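Local coordinates for thrombospondin related anonymous protein (Plasmodium falciparum, PDB 4F1J), which probably mediates parasite adhesion as a membrane protein, the portion here being its magnesium-binding von Willebrand factor type A domain, at residues 172-177 with 192-197; 34-39 with 186-191; 104-109 with 140-145; 108-111 with 115-118. All coordinates share one frame; numbering follows the deposited sequence.

Contact 1 of 4, residues 172-177 with 192-197; sequences KCNLYA and MKAVCV. With EDO (1,2-ethanediol), chain L.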
loop_
_atom_site.group_PDB
_atom_site.type_symbol
_atom_site.label_atom_id
_atom_site.label_comp_id
_atom_site.label_asym_id
_atom_site.label_seq_id
_atom_site.Cartn_x
_atom_site.Cartn_y
_atom_site.Cartn_z
ATOM N N LYS A 172 -1.024 2.992 -20.690
ATOM C CA LYS A 172 -1.840 3.117 -19.485
ATOM C C LYS A 172 -1.270 2.210 -18.427
ATOM O O LYS A 172 -0.879 1.069 -18.720
ATOM C CB LYS A 172 -3.299 2.725 -19.746
ATOM N N CYS A 173 -1.179 2.720 -17.206
ATOM C CA CYS A 173 -0.715 1.897 -16.104
ATOM C C CYS A 173 -1.737 1.983 -14.992
ATOM O O CYS A 173 -1.663 2.872 -14.141
ATOM C CB CYS A 173 0.661 2.353 -15.632
ATOM S SG CYS A 173 1.333 1.270 -14.382
ATOM N N ASN A 174 -2.687 1.046 -15.001
ATOM C CA ASN A 174 -3.795 1.073 -14.052
ATOM C C ASN A 174 -3.368 0.827 -12.603
ATOM O O ASN A 174 -4.051 1.240 -11.685
ATOM C CB ASN A 174 -4.908 0.125 -14.490
ATOM C CG ASN A 174 -5.632 0.639 -15.735
ATOM O OD1 ASN A 174 -5.925 1.829 -15.831
ATOM N ND2 ASN A 174 -5.884 -0.241 -16.698
ATOM N N LEU A 175 -2.206 0.210 -12.414
ATOM C CA LEU A 175 -1.672 -0.055 -11.072
ATOM C C LEU A 175 -0.804 1.075 -10.514
ATOM O O LEU A 175 -0.181 0.896 -9.478
ATOM C CB LEU A 175 -0.866 -1.357 -11.064
ATOM C CG LEU A 175 -1.714 -2.618 -11.306
ATOM C CD1 LEU A 175 -0.815 -3.837 -11.325
ATOM C CD2 LEU A 175 -2.793 -2.772 -10.248
ATOM N N TYR A 176 -0.803 2.225 -11.184
ATOM C CA TYR A 176 -0.037 3.364 -10.735
ATOM C C TYR A 176 -0.837 4.670 -10.822
ATOM O O TYR A 176 -1.518 4.921 -11.805
ATOM C CB TYR A 176 1.269 3.489 -11.532
ATOM C CG TYR A 176 2.075 4.679 -11.084
ATOM C CD1 TYR A 176 2.565 4.754 -9.787
ATOM C CD2 TYR A 176 2.311 5.767 -11.932
ATOM C CE1 TYR A 176 3.269 5.873 -9.332
ATOM C CE2 TYR A 176 3.044 6.870 -11.499
ATOM C CZ TYR A 176 3.518 6.926 -10.204
ATOM O OH TYR A 176 4.249 8.022 -9.771
ATOM N N ALA A 177 -0.735 5.498 -9.794
ATOM C CA ALA A 177 -1.180 6.878 -9.864
ATOM C C ALA A 177 -0.274 7.707 -8.984
ATOM O O ALA A 177 0.419 7.178 -8.102
ATOM C CB ALA A 177 -2.659 6.998 -9.429
ATOM N N MET A 192 -8.030 3.369 -6.663
ATOM C CA MET A 192 -8.432 2.091 -6.086
ATOM C C MET A 192 -9.456 1.381 -6.992
ATOM O O MET A 192 -9.452 0.150 -7.122
ATOM C CB MET A 192 -9.014 2.289 -4.687
ATOM C CG MET A 192 -8.018 2.644 -3.630
ATOM S SD MET A 192 -6.523 1.603 -3.573
ATOM C CE MET A 192 -7.214 0.084 -2.936
ATOM N N LYS A 193 -10.307 2.162 -7.648
ATOM C CA LYS A 193 -11.231 1.584 -8.629
ATOM C C LYS A 193 -10.481 0.883 -9.748
ATOM O O LYS A 193 -10.780 -0.285 -10.060
ATOM C CB LYS A 193 -12.178 2.638 -9.196
ATOM C CG LYS A 193 -13.280 2.022 -10.053
ATOM C CD LYS A 193 -14.186 3.086 -10.635
ATOM C CE LYS A 193 -15.376 2.462 -11.350
ATOM N NZ LYS A 193 -16.432 3.519 -11.558
ATOM N N ALA A 194 -9.470 1.552 -10.294
ATOM C CA ALA A 194 -8.639 1.021 -11.387
ATOM C C ALA A 194 -7.854 -0.205 -10.947
ATOM O O ALA A 194 -7.785 -1.197 -11.658
ATOM C CB ALA A 194 -7.694 2.074 -11.887
ATOM N N VAL A 195 -7.224 -0.107 -9.780
ATOM C CA VAL A 195 -6.488 -1.213 -9.200
ATOM C C VAL A 195 -7.356 -2.436 -9.053
ATOM O O VAL A 195 -6.958 -3.524 -9.446
ATOM C CB VAL A 195 -5.886 -0.818 -7.825
ATOM C CG1 VAL A 195 -5.334 -2.041 -7.085
ATOM C CG2 VAL A 195 -4.773 0.197 -8.070
ATOM N N CYS A 196 -8.553 -2.266 -8.494
ATOM C CA CYS A 196 -9.396 -3.421 -8.217
ATOM C C CYS A 196 -9.978 -4.048 -9.484
ATOM O O CYS A 196 -10.102 -5.265 -9.541
ATOM C CB CYS A 196 -10.458 -3.081 -7.180
ATOM S SG CYS A 196 -9.574 -2.962 -5.569
ATOM N N VAL A 197 -10.255 -3.225 -10.498
ATOM C CA VAL A 197 -10.564 -3.753 -11.841
ATOM C C VAL A 197 -9.441 -4.643 -12.412
ATOM O O VAL A 197 -9.724 -5.731 -12.938
ATOM C CB VAL A 197 -10.907 -2.616 -12.826
ATOM C CG1 VAL A 197 -10.915 -3.124 -14.265
ATOM C CG2 VAL A 197 -12.233 -1.989 -12.458
HETATM C C1 EDO L . -2.814 -2.275 -16.349
HETATM O O1 EDO L . -2.575 -1.049 -17.045
HETATM C C2 EDO L . -1.665 -2.707 -15.440
HETATM O O2 EDO L . -1.265 -1.705 -14.496
#
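Asn174 meets Ala194 and Val195 mainly through its backbone oxygen. Ala194 CB lies 3.7 Å from Asn174 O, and Val195 CG2 lies 3.8 Å from that same oxygen. No hydrogen bond joins the segments; across this contact the carbonyl meets methyl groups. Asn174 CB and Ala194 CB also approach each other, at 4.3 Å.

The apolar part belongs to Leu175 and Val195. The two side chains cross at about a right angle. Leu175 CD2 touches Val195 CG1 at 4.1 Å, with the other methyl, Val195 CG2, close by. Leu175 CG sits beside the backbone N (chi1 -67°), and from there the CD2 branch reaches the helix although the CB bond does not aim at it.

Residues 173-176 form a type I beta turn, closed by Tyr176 N to Cys173 O. The turn leads into strand 176-179, the outermost strand on one side of the sheet in this von Willebrand factor A domain. Helix 184-200 packs across it. Ala147, on the neighbouring strand, touches both Leu175 and Val195.

Two amides of the turn bind a 1,2-ethanediol, probably from the crystallisation liquor. Asn174 N donates to its O1 at 2.9 Å in an almost straight bond (177°). Leu175 N donates to O2 at 3.0 Å, more bent at 144°. The diol thus bridges two consecutive amides.

Each segment carries one half of a disulfide: Cys173 is joined to Cys166, and Cys196 of the helix to Cys4 near the start of the chain.

Contact 2 of 4, residues 34-39 with 186-191; sequences MKLIQQ and NVIGPF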
loop_
_atom_site.group_PDB
_atom_site.type_symbol
_atom_site.label_atom_id
_atom_site.label_comp_id
_atom_site.label_asym_id
_atom_site.label_seq_id
_atom_site.Cartn_x
_atom_site.Cartn_y
_atom_site.Cartn_z
ATOM N N MET A 34 -7.012 6.459 5.453
ATOM C CA MET A 34 -8.417 6.305 5.847
ATOM C C MET A 34 -9.396 6.205 4.663
ATOM O O MET A 34 -10.254 5.285 4.628
ATOM C CB MET A 34 -8.809 7.407 6.841
ATOM C CG MET A 34 -8.110 7.205 8.152
ATOM S SD MET A 34 -8.458 8.489 9.372
ATOM C CE MET A 34 -10.052 7.929 9.959
ATOM N N LYS A 35 -9.284 7.131 3.717
ATOM C CA LYS A 35 -10.112 7.133 2.525
ATOM C C LYS A 35 -9.845 5.887 1.662
ATOM O O LYS A 35 -10.750 5.349 1.061
ATOM C CB LYS A 35 -9.902 8.420 1.706
ATOM C CG LYS A 35 -10.910 8.581 0.573
ATOM C CD LYS A 35 -11.087 9.992 0.139
ATOM C CE LYS A 35 -12.108 10.088 -1.013
ATOM N NZ LYS A 35 -12.354 11.489 -1.470
ATOM N N LEU A 36 -8.609 5.414 1.615
ATOM C CA LEU A 36 -8.296 4.209 0.851
ATOM C C LEU A 36 -9.088 3.038 1.424
ATOM O O LEU A 36 -9.767 2.296 0.678
ATOM C CB LEU A 36 -6.786 3.941 0.925
ATOM C CG LEU A 36 -6.233 2.688 0.228
ATOM C CD1 LEU A 36 -4.736 2.930 0.028
ATOM C CD2 LEU A 36 -6.445 1.329 0.945
ATOM N N ILE A 37 -9.039 2.906 2.745
ATOM C CA ILE A 37 -9.756 1.847 3.455
ATOM C C ILE A 37 -11.257 1.960 3.239
ATOM O O ILE A 37 -11.947 0.949 3.088
ATOM C CB ILE A 37 -9.363 1.820 4.934
ATOM C CG1 ILE A 37 -7.931 1.269 5.030
ATOM C CG2 ILE A 37 -10.386 1.010 5.794
ATOM C CD1 ILE A 37 -7.235 1.506 6.349
ATOM N N GLN A 38 -11.755 3.187 3.127
ATOM C CA GLN A 38 -13.170 3.372 2.779
ATOM C C GLN A 38 -13.570 2.847 1.384
ATOM O O GLN A 38 -14.754 2.669 1.126
ATOM C CB GLN A 38 -13.562 4.829 2.907
ATOM C CG GLN A 38 -13.582 5.264 4.332
ATOM C CD GLN A 38 -13.879 6.723 4.483
ATOM O OE1 GLN A 38 -13.390 7.550 3.714
ATOM N NE2 GLN A 38 -14.686 7.057 5.489
ATOM N N GLN A 39 -12.594 2.596 0.502
ATOM C CA GLN A 39 -12.855 2.045 -0.809
ATOM C C GLN A 39 -12.989 0.530 -0.790
ATOM O O GLN A 39 -13.229 -0.044 -1.831
ATOM C CB GLN A 39 -11.733 2.392 -1.795
ATOM C CG GLN A 39 -11.378 3.899 -1.878
ATOM C CD GLN A 39 -12.596 4.776 -2.051
ATOM O OE1 GLN A 39 -13.374 4.603 -3.005
ATOM N NE2 GLN A 39 -12.769 5.736 -1.149
ATOM N N ASN A 186 -8.539 13.270 -3.693
ATOM C CA ASN A 186 -9.251 13.275 -4.982
ATOM C C ASN A 186 -8.749 12.244 -5.981
ATOM O O ASN A 186 -9.428 11.954 -6.969
ATOM C CB ASN A 186 -9.154 14.652 -5.615
ATOM C CG ASN A 186 -9.702 15.740 -4.719
ATOM O OD1 ASN A 186 -9.048 16.770 -4.506
ATOM N ND2 ASN A 186 -10.906 15.525 -4.186
ATOM N N VAL A 187 -7.564 11.698 -5.740
ATOM C CA VAL A 187 -6.934 10.758 -6.683
ATOM C C VAL A 187 -7.124 9.307 -6.205
ATOM O O VAL A 187 -7.174 8.392 -7.020
ATOM C CB VAL A 187 -5.430 11.092 -6.905
ATOM C CG1 VAL A 187 -4.806 10.125 -7.949
ATOM C CG2 VAL A 187 -5.269 12.545 -7.372
ATOM N N ILE A 188 -7.317 9.121 -4.902
ATOM C CA ILE A 188 -7.294 7.771 -4.300
ATOM C C ILE A 188 -8.484 6.904 -4.731
ATOM O O ILE A 188 -8.328 5.713 -4.983
ATOM C CB ILE A 188 -7.174 7.835 -2.739
ATOM C CG1 ILE A 188 -6.870 6.447 -2.136
ATOM C CG2 ILE A 188 -8.445 8.410 -2.110
ATOM C CD1 ILE A 188 -5.574 5.823 -2.581
ATOM N N GLY A 189 -9.667 7.504 -4.852
ATOM C CA GLY A 189 -10.849 6.748 -5.305
ATOM C C GLY A 189 -10.705 6.158 -6.698
ATOM O O GLY A 189 -10.799 4.943 -6.864
ATOM N N PRO A 190 -10.469 7.011 -7.722
ATOM C CA PRO A 190 -10.203 6.523 -9.071
ATOM C C PRO A 190 -9.051 5.510 -9.140
ATOM O O PRO A 190 -9.128 4.525 -9.870
ATOM C CB PRO A 190 -9.858 7.806 -9.822
ATOM C CG PRO A 190 -10.657 8.859 -9.116
ATOM C CD PRO A 190 -10.523 8.489 -7.680
ATOM N N PHE A 191 -8.001 5.743 -8.358
ATOM C CA PHE A 191 -6.884 4.797 -8.291
ATOM C C PHE A 191 -7.347 3.415 -7.800
ATOM O O PHE A 191 -7.076 2.398 -8.445
ATOM C CB PHE A 191 -5.759 5.376 -7.416
ATOM C CG PHE A 191 -4.663 4.385 -7.068
ATOM C CD1 PHE A 191 -3.726 3.966 -8.022
ATOM C CD2 PHE A 191 -4.543 3.909 -5.782
ATOM C CE1 PHE A 191 -2.710 3.065 -7.682
ATOM C CE2 PHE A 191 -3.523 3.008 -5.445
ATOM C CZ PHE A 191 -2.609 2.608 -6.399
#
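Ile188 packs between Lys35 and Leu36, and each of its branches has a different partner. From CB, the CG2 methyl turns to Lys35. It lies 3.6 Å from Lys35 CG and 3.8 Å from Lys35 CD, alongside the aliphatic chain. The two side chains run past each other in opposite directions. The CG1 branch, anti to the backbone N (chi1 -169°), goes instead to Leu36. Ile188 CG1 is 4.0 Å from Leu36 CB. At the tip, Ile188 CD1 meets Leu36 CD1, also at 4.0 Å. Here the side chains cross at about a right angle.

Lys35 stays extended beyond CG. Its methylenes pass over the isoleucine methyl while the amine travels on to Lys185 O, where it makes a hydrogen bond. The same residue therefore supplies an apolar wall and a polar link to helix 184-200.

Gln39 closes the other end of the contact. Its chain bends at chi2 (-49°), back over the end of helix 22-38. Gln39 NE2 donates to Lys35 O at 3.0 Å, with the acceptor near the plane of the amide. This bond fixes the amide, and Gln39 OE1 comes to rest 4.0 Å from Gly189 CA. With no side chain on Gly189, the amide meets the main chain there.

Helix 184-200 is kinked at this point, where N of Gly189 and of Pro190 lack bonds to the preceding turn. Ile188 also touches Phe149 of the sheet, and Leu36 touches Leu121. Neighbouring helices laid side by side on one face of a central sheet are characteristic of the Rossmann-like von Willebrand factor A fold.

Contact 3 of 4, residues 104-109 with 140-145; sequences HLNDRI and NDRGVK. With SO4 (sulfate ion), chain F.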
loop_
_atom_site.group_PDB
_atom_site.type_symbol
_atom_site.label_atom_id
_atom_site.label_comp_id
_atom_site.label_asym_id
_atom_site.label_seq_id
_atom_site.Cartn_x
_atom_site.Cartn_y
_atom_site.Cartn_z
ATOM N N HIS A 104 4.409 -13.535 5.045
ATOM C CA HIS A 104 3.032 -14.045 5.129
ATOM C C HIS A 104 2.835 -15.192 4.141
ATOM O O HIS A 104 2.227 -16.219 4.477
ATOM C CB HIS A 104 1.982 -12.961 4.837
ATOM C CG HIS A 104 1.819 -11.959 5.938
ATOM N ND1 HIS A 104 2.774 -11.011 6.232
ATOM C CD2 HIS A 104 0.803 -11.753 6.815
ATOM C CE1 HIS A 104 2.351 -10.262 7.240
ATOM N NE2 HIS A 104 1.154 -10.685 7.610
ATOM N N LEU A 105 3.331 -15.022 2.921
ATOM C CA LEU A 105 3.126 -16.025 1.867
ATOM C C LEU A 105 3.935 -17.264 2.204
ATOM O O LEU A 105 3.412 -18.390 2.136
ATOM C CB LEU A 105 3.521 -15.476 0.494
ATOM C CG LEU A 105 2.812 -14.160 0.124
ATOM C CD1 LEU A 105 3.200 -13.644 -1.267
ATOM C CD2 LEU A 105 1.313 -14.314 0.246
ATOM N N ASN A 106 5.199 -17.070 2.558
ATOM C CA ASN A 106 6.038 -18.192 3.017
ATOM C C ASN A 106 5.374 -19.059 4.085
ATOM O O ASN A 106 5.353 -20.318 4.006
ATOM C CB ASN A 106 7.364 -17.673 3.564
ATOM C CG ASN A 106 8.321 -18.794 3.853
ATOM O OD1 ASN A 106 8.915 -19.338 2.929
ATOM N ND2 ASN A 106 8.436 -19.186 5.132
ATOM N N ASP A 107 4.833 -18.379 5.098
ATOM C CA ASP A 107 4.192 -19.023 6.232
ATOM C C ASP A 107 2.728 -19.460 6.015
ATOM O O ASP A 107 2.115 -20.010 6.930
ATOM C CB ASP A 107 4.269 -18.105 7.460
ATOM C CG ASP A 107 5.696 -17.894 7.955
ATOM O OD1 ASP A 107 6.648 -18.458 7.371
ATOM O OD2 ASP A 107 5.856 -17.169 8.955
ATOM N N ARG A 108 2.212 -19.242 4.809
ATOM C CA ARG A 108 0.851 -19.579 4.409
ATOM C C ARG A 108 -0.188 -18.944 5.339
ATOM O O ARG A 108 -1.214 -19.528 5.696
ATOM C CB ARG A 108 0.677 -21.089 4.268
ATOM C CG ARG A 108 -0.404 -21.477 3.249
ATOM C CD ARG A 108 -0.439 -22.981 2.995
ATOM N NE ARG A 108 0.928 -23.371 2.690
ATOM C CZ ARG A 108 1.470 -23.344 1.471
ATOM N NH1 ARG A 108 2.743 -23.652 1.338
ATOM N NH2 ARG A 108 0.751 -23.062 0.403
ATOM N N ILE A 109 0.074 -17.695 5.678
ATOM C CA ILE A 109 -0.880 -16.915 6.445
ATOM C C ILE A 109 -2.007 -16.402 5.554
ATOM O O ILE A 109 -3.157 -16.265 5.999
ATOM C CB ILE A 109 -0.182 -15.720 7.139
ATOM C CG1 ILE A 109 0.995 -16.182 8.010
ATOM C CG2 ILE A 109 -1.191 -14.918 8.014
ATOM C CD1 ILE A 109 0.660 -17.190 9.033
ATOM N N ASN A 140 5.777 -11.362 -7.183
ATOM C CA ASN A 140 5.122 -11.609 -8.466
ATOM C C ASN A 140 5.079 -13.115 -8.796
ATOM O O ASN A 140 4.057 -13.632 -9.299
ATOM C CB ASN A 140 5.842 -10.860 -9.609
ATOM C CG ASN A 140 5.633 -9.343 -9.573
ATOM O OD1 ASN A 140 4.659 -8.810 -8.995
ATOM N ND2 ASN A 140 6.574 -8.632 -10.183
ATOM N N ASP A 141 6.167 -13.817 -8.478
ATOM C CA ASP A 141 6.255 -15.269 -8.764
ATOM C C ASP A 141 5.224 -16.065 -7.940
ATOM O O ASP A 141 4.788 -17.155 -8.315
ATOM C CB ASP A 141 7.659 -15.791 -8.474
ATOM C CG ASP A 141 8.661 -15.473 -9.562
ATOM O OD1 ASP A 141 8.302 -14.945 -10.645
ATOM O OD2 ASP A 141 9.839 -15.769 -9.292
ATOM N N ARG A 142 4.844 -15.503 -6.799
ATOM C CA ARG A 142 3.799 -16.054 -5.967
ATOM C C ARG A 142 2.417 -15.463 -6.296
ATOM O O ARG A 142 1.488 -15.638 -5.515
ATOM C CB ARG A 142 4.157 -15.841 -4.494
ATOM C CG ARG A 142 5.287 -16.749 -3.973
ATOM C CD ARG A 142 5.689 -16.321 -2.557
ATOM N NE ARG A 142 6.652 -17.183 -1.876
ATOM C CZ ARG A 142 6.341 -18.164 -1.028
ATOM N NH1 ARG A 142 5.070 -18.487 -0.779
ATOM N NH2 ARG A 142 7.315 -18.859 -0.460
ATOM N N GLY A 143 2.266 -14.775 -7.436
ATOM C CA GLY A 143 0.964 -14.346 -7.926
ATOM C C GLY A 143 0.513 -12.988 -7.410
ATOM O O GLY A 143 -0.624 -12.555 -7.660
ATOM N N VAL A 144 1.406 -12.305 -6.704
ATOM C CA VAL A 144 1.059 -11.027 -6.085
ATOM C C VAL A 144 1.088 -9.888 -7.107
ATOM O O VAL A 144 2.048 -9.758 -7.881
ATOM C CB VAL A 144 2.018 -10.696 -4.928
ATOM C CG1 VAL A 144 1.686 -9.288 -4.359
ATOM C CG2 VAL A 144 1.972 -11.795 -3.821
ATOM N N LYS A 145 0.018 -9.089 -7.128
ATOM C CA LYS A 145 -0.016 -7.871 -7.895
ATOM C C LYS A 145 0.389 -6.713 -6.971
ATOM O O LYS A 145 0.052 -6.723 -5.791
ATOM C CB LYS A 145 -1.400 -7.631 -8.495
ATOM C CG LYS A 145 -1.656 -8.524 -9.697
ATOM C CD LYS A 145 -2.863 -8.126 -10.519
ATOM C CE LYS A 145 -2.936 -8.988 -11.799
ATOM N NZ LYS A 145 -4.303 -9.083 -12.416
HETATM S S SO4 F . 10.350 -17.163 -1.842
HETATM O O1 SO4 F . 9.558 -16.231 -2.633
HETATM O O2 SO4 F . 9.940 -17.115 -0.441
HETATM O O3 SO4 F . 10.166 -18.520 -2.331
HETATM O O4 SO4 F . 11.763 -16.823 -1.982
#
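Leu105 and Arg142 meet where two helices of the Rossmann-like von Willebrand factor A fold come to an end side by side. Helices 94-106 and 129-141 both finish in a Schellman motif, with Arg108 and Gly143 as the residues of positive phi. The chain after Gly143 turns into strand 145-151.

The apolar core of the contact is small and tight. Leu105 CD1 lies 3.4 Å from Val144 CG2, closer than usual van der Waals contact. Both residues also touch Leu139 of the second helix and Gln116 of strand 115-122.

Arg142 runs past Leu105 in the opposite direction. Its chain is extended from CG to NE, and this carries the guanidinium beyond Leu105 to the end of the first helix. Arg142 CD is 3.8 Å from Leu105 CB. Arg142 NH1 stands 3.4 Å from Leu105 O, in an oblique approach. Asn106 N lies over one face of the guanidinium, 3.6 Å from Arg142 NH1. The Asn106 amide is turned 59° from the guanidinium plane, and its ND2 donates to Asp107 OD1.

A sulfate, probably from the crystallisation liquor, occupies the edge of the guanidinium. Its sulfur lies in the plane of the group, and two nitrogens of the arginine share the anion. The sulfate probably offsets the positive charge of Arg142; Arg108, whose NH1 is 6.0 Å from Arg142 NH1, has its own salt bridge to Glu112. Arg142 NH2 donates to sulfate O2 at 3.2 Å and weakly to O3. Arg142 NE donates to sulfate O1, also at 3.2 Å, in the straighter bond of 166°.

Contact 4 of 4, residues 108-111 with 115-118; sequences RINR and NQLV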
loop_
_atom_site.group_PDB
_atom_site.type_symbol
_atom_site.label_atom_id
_atom_site.label_comp_id
_atom_site.label_asym_id
_atom_site.label_seq_id
_atom_site.Cartn_x
_atom_site.Cartn_y
_atom_site.Cartn_z
ATOM N N ARG A 108 2.212 -19.242 4.809
ATOM C CA ARG A 108 0.851 -19.579 4.409
ATOM C C ARG A 108 -0.188 -18.944 5.339
ATOM O O ARG A 108 -1.214 -19.528 5.696
ATOM C CB ARG A 108 0.677 -21.089 4.268
ATOM C CG ARG A 108 -0.404 -21.477 3.249
ATOM C CD ARG A 108 -0.439 -22.981 2.995
ATOM N NE ARG A 108 0.928 -23.371 2.690
ATOM C CZ ARG A 108 1.470 -23.344 1.471
ATOM N NH1 ARG A 108 2.743 -23.652 1.338
ATOM N NH2 ARG A 108 0.751 -23.062 0.403
ATOM N N ILE A 109 0.074 -17.695 5.678
ATOM C CA ILE A 109 -0.880 -16.915 6.445
ATOM C C ILE A 109 -2.007 -16.402 5.554
ATOM O O ILE A 109 -3.157 -16.265 5.999
ATOM C CB ILE A 109 -0.182 -15.720 7.139
ATOM C CG1 ILE A 109 0.995 -16.182 8.010
ATOM C CG2 ILE A 109 -1.191 -14.918 8.014
ATOM C CD1 ILE A 109 0.660 -17.190 9.033
ATOM N N ASN A 110 -1.682 -16.082 4.308
ATOM C CA ASN A 110 -2.667 -15.592 3.366
ATOM C C ASN A 110 -3.721 -16.660 3.052
ATOM O O ASN A 110 -3.429 -17.868 3.179
ATOM C CB ASN A 110 -1.967 -15.163 2.067
ATOM C CG ASN A 110 -1.342 -16.319 1.353
ATOM O OD1 ASN A 110 -0.427 -16.950 1.890
ATOM N ND2 ASN A 110 -1.849 -16.651 0.168
ATOM N N ARG A 111 -4.915 -16.218 2.647
ATOM C CA ARG A 111 -5.886 -17.108 2.008
ATOM C C ARG A 111 -5.356 -17.525 0.637
ATOM O O ARG A 111 -5.146 -16.691 -0.236
ATOM C CB ARG A 111 -7.253 -16.429 1.866
ATOM C CG ARG A 111 -7.935 -16.153 3.171
ATOM C CD ARG A 111 -9.219 -15.365 2.947
ATOM N NE ARG A 111 -8.950 -14.028 2.454
ATOM C CZ ARG A 111 -9.859 -13.187 1.985
ATOM N NH1 ARG A 111 -11.168 -13.508 1.965
ATOM N NH2 ARG A 111 -9.470 -12.014 1.560
ATOM N N ASN A 115 -7.031 -13.429 -4.153
ATOM C CA ASN A 115 -6.101 -12.605 -4.901
ATOM C C ASN A 115 -5.192 -11.919 -3.873
ATOM O O ASN A 115 -5.638 -11.610 -2.773
ATOM C CB ASN A 115 -6.818 -11.520 -5.713
ATOM C CG ASN A 115 -7.652 -12.075 -6.855
ATOM O OD1 ASN A 115 -7.187 -12.914 -7.615
ATOM N ND2 ASN A 115 -8.897 -11.581 -6.989
ATOM N N GLN A 116 -3.918 -11.770 -4.209
ATOM C CA GLN A 116 -2.954 -11.121 -3.319
ATOM C C GLN A 116 -2.529 -9.808 -3.956
ATOM O O GLN A 116 -2.018 -9.797 -5.084
ATOM C CB GLN A 116 -1.735 -12.018 -3.092
ATOM C CG GLN A 116 -2.074 -13.411 -2.565
ATOM C CD GLN A 116 -2.595 -13.364 -1.156
ATOM O OE1 GLN A 116 -1.962 -12.772 -0.301
ATOM N NE2 GLN A 116 -3.755 -13.990 -0.892
ATOM N N LEU A 117 -2.773 -8.709 -3.238
ATOM C CA LEU A 117 -2.546 -7.348 -3.737
ATOM C C LEU A 117 -1.759 -6.551 -2.709
ATOM O O LEU A 117 -2.158 -6.462 -1.555
ATOM C CB LEU A 117 -3.879 -6.632 -4.004
ATOM C CG LEU A 117 -3.842 -5.144 -4.341
ATOM C CD1 LEU A 117 -3.042 -4.848 -5.651
ATOM C CD2 LEU A 117 -5.282 -4.591 -4.418
ATOM N N VAL A 118 -0.675 -5.930 -3.156
ATOM C CA VAL A 118 0.087 -4.993 -2.351
ATOM C C VAL A 118 -0.245 -3.588 -2.853
ATOM O O VAL A 118 -0.232 -3.326 -4.060
ATOM C CB VAL A 118 1.626 -5.256 -2.470
ATOM C CG1 VAL A 118 2.453 -4.084 -1.879
ATOM C CG2 VAL A 118 2.038 -6.524 -1.781
#
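The amides of Asn110 and Gln116 meet with their planes 74° apart, and the side chains cross at about a right angle. The Asn110 amide comes edge-on, by its ND2, over one face of the Gln116 amide, with Asn110 ND2 3.6 Å from Gln116 CD. On the Asn110 amide, one face carries a methyl from the preceding helix, with Leu105 CD2 3.5 Å from Asn110 CG. Asn110 CB faces the oxygen of the glutamine, at 3.4 Å from Gln116 OE1.

Close polar atoms here do not make bonds across the contact. Asn110 ND2 and Gln116 NE2 are both donors, 3.4 Å apart. Arg111 O is 3.1 Å from Gln116 NE2, but it stands out of the amide plane at a poor angle. It accepts a weak bond from Asn110 ND2, at 3.3 Å.

The loop joins helix 94-106 to strand 115-122, a helix-to-strand connection of the Rossmann-like von Willebrand factor A fold. That strand lies inside the sheet, between strands 8-15 and 145-151.

Gln116 is buried, and its polar end is satisfied by strand 8-15 and by the residue before its own strand. Its OE1 is hydrogen-bonded to Tyr11 OH, while NE2 donates to Asp9 OD2 and Ala114 O. The chain bends at chi2 (-69°), which brings its amide up against Asn110. Asp9 has a second partner in the loop, since its OD1 forms a salt bridge with Arg111 NE.

In the fold
Contacts 1 and 2 both use helix 184-200, and their centres are about 12 Å apart. They touch: Ala177 CB is 3.5 Å from Phe191 CD1. Contacts 3 and 4 are closer still, with centres about 6 Å apart, and share Arg108 and Ile109. Strand pairing joins them, as Lys145 O lies 2.8 Å from Val118 N in a probable hydrogen bond. Across the sheet, contact 4 reaches contact 1 where Leu117 CD2 meets Val195 CG1 at 3.7 Å. Contacts 2 and 3 lie on opposite sides of the chain's centre, with their centres about 25 Å apart. All four lie away from the magnesium sites, although strand 115-122 leads directly to the magnesium ligand Asp123.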